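Local coordinates for cortical-lytic enzyme (Clostridium perfringens, PDB 5JIP), which probably acts as a muramidase (lysozyme) of glycoside hydrolase family 25, taking part in hydrolysis of the spore-cortex peptidoglycan during germination, at residues A[71-76]-A[111-116]. Residues are numbered along the deposited sequence; the frame is centred on the assembly and turned at random.
Sequences GAYHFA and VLDVET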
# COMPACT_ATOMS: atom_id res chain seq x y z
N GLY A 71 16.61 16.72 -3.36
CA GLY A 71 15.28 17.29 -3.45
C GLY A 71 15.35 18.79 -3.25
O GLY A 71 16.41 19.32 -2.93
N ALA A 72 14.21 19.46 -3.44
CA ALA A 72 14.25 20.92 -3.30
C ALA A 72 12.96 21.46 -2.70
O ALA A 72 11.89 20.84 -2.79
CB ALA A 72 14.52 21.57 -4.64
N TYR A 73 13.07 22.67 -2.16
CA TYR A 73 11.95 23.31 -1.51
C TYR A 73 11.69 24.69 -2.10
O TYR A 73 12.55 25.32 -2.73
CB TYR A 73 12.17 23.42 0.01
CG TYR A 73 13.31 24.27 0.48
CD1 TYR A 73 13.19 25.66 0.59
CD2 TYR A 73 14.50 23.69 0.88
CE1 TYR A 73 14.23 26.43 1.04
CE2 TYR A 73 15.56 24.46 1.34
CZ TYR A 73 15.42 25.82 1.41
OH TYR A 73 16.48 26.57 1.86
N HIS A 74 10.45 25.12 -1.90
CA HIS A 74 9.98 26.47 -2.19
C HIS A 74 9.65 27.20 -0.89
O HIS A 74 8.87 26.70 -0.07
CB HIS A 74 8.73 26.43 -3.07
CG HIS A 74 8.08 27.77 -3.25
ND1 HIS A 74 8.63 28.76 -4.04
CD2 HIS A 74 6.94 28.30 -2.73
CE1 HIS A 74 7.85 29.82 -4.02
NE2 HIS A 74 6.82 29.57 -3.22
N PHE A 75 10.18 28.41 -0.72
CA PHE A 75 9.84 29.22 0.44
C PHE A 75 8.53 29.94 0.16
O PHE A 75 8.45 30.81 -0.72
CB PHE A 75 10.95 30.22 0.80
CG PHE A 75 10.65 30.99 2.04
CD1 PHE A 75 9.90 32.15 2.00
CD2 PHE A 75 11.11 30.54 3.26
CE1 PHE A 75 9.60 32.85 3.15
CE2 PHE A 75 10.81 31.23 4.42
CZ PHE A 75 10.08 32.39 4.36
N ALA A 76 7.51 29.59 0.93
CA ALA A 76 6.16 30.07 0.67
C ALA A 76 5.96 31.51 1.12
O ALA A 76 6.56 31.97 2.10
CB ALA A 76 5.17 29.18 1.40
N VAL A 111 9.26 19.98 -1.53
CA VAL A 111 8.90 20.50 -0.22
C VAL A 111 8.34 21.92 -0.35
O VAL A 111 8.91 22.77 -1.05
CB VAL A 111 10.11 20.47 0.74
CG1 VAL A 111 9.91 21.35 1.96
CG2 VAL A 111 10.39 19.05 1.17
N LEU A 112 7.23 22.17 0.36
CA LEU A 112 6.74 23.52 0.65
C LEU A 112 7.21 23.94 2.03
O LEU A 112 6.90 23.30 3.04
CB LEU A 112 5.21 23.56 0.56
CG LEU A 112 4.55 24.91 0.83
CD1 LEU A 112 4.83 25.85 -0.31
CD2 LEU A 112 3.05 24.68 0.98
N ASP A 113 7.98 25.02 2.06
CA ASP A 113 8.63 25.55 3.26
C ASP A 113 7.80 26.74 3.74
O ASP A 113 7.79 27.79 3.09
CB ASP A 113 10.07 25.92 2.90
CG ASP A 113 10.79 26.79 3.95
OD1 ASP A 113 10.25 27.04 5.05
OD2 ASP A 113 11.94 27.18 3.64
N VAL A 114 7.10 26.56 4.87
CA VAL A 114 6.17 27.56 5.39
C VAL A 114 6.71 28.04 6.73
O VAL A 114 6.79 27.27 7.70
CB VAL A 114 4.74 27.01 5.54
CG1 VAL A 114 3.80 28.09 6.08
CG2 VAL A 114 4.25 26.49 4.22
N GLU A 115 7.09 29.30 6.77
CA GLU A 115 7.66 29.92 7.96
C GLU A 115 7.09 31.30 8.19
O GLU A 115 7.56 32.00 9.09
CB GLU A 115 9.20 30.03 7.83
CG GLU A 115 9.92 28.72 7.82
CD GLU A 115 11.39 28.90 7.45
OE1 GLU A 115 12.06 29.75 8.10
OE2 GLU A 115 11.85 28.22 6.52
N THR A 116 6.12 31.73 7.39
CA THR A 116 5.59 33.08 7.43
C THR A 116 4.11 32.99 7.06
O THR A 116 3.71 32.03 6.38
CB THR A 116 6.38 33.99 6.47
OG1 THR A 116 6.06 35.37 6.72
CG2 THR A 116 6.09 33.67 5.03
O HOH W 1 7.24 30.46 4.19
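Asp113 can be followed outward past the rings of Tyr73 and Phe75. Its CB sits 3.3 Å from the carbonyl O of His74; CG, anti to the backbone N (chi1 167°), extends alongside the Tyr73 ring. The carboxylate then lies between two rings: OD2 is 3.5 Å from Tyr73 CE1 and approaches the edge of the Phe75 ring at CD2, the planes of carboxylate and phenyl being 81° apart. Ring hydrogens, slightly positive, suit such an oxygen. Glu115 brings OE2 to the same phenyl edge; N4 of a bound MES, probably from the crystallisation liquor, hydrogen-bonds Asp113 OD2 and Glu115 OE2. In the backbone, parallel pairing runs from Ala72 to Ala76, whose N donates almost straight to Asp113 O (2.8 Å, 173°). Just past the last bridge, a water over the centre of the Phe75 ring links Ala76 O, Asp113 O and Glu115 N. Ala76 CB is small enough to meet Leu112 CD1 at 3.8 Å, beside helix 124-142. Strands 70-75 and 111-113, joined through helix 83-100, form a beta-alpha-beta unit of the TIM-barrel-like GH25 fold; an Asp and a Glu two residues apart at the C-terminal end of one strand, walled by aromatics of its neighbour, probably line the active-site pocket.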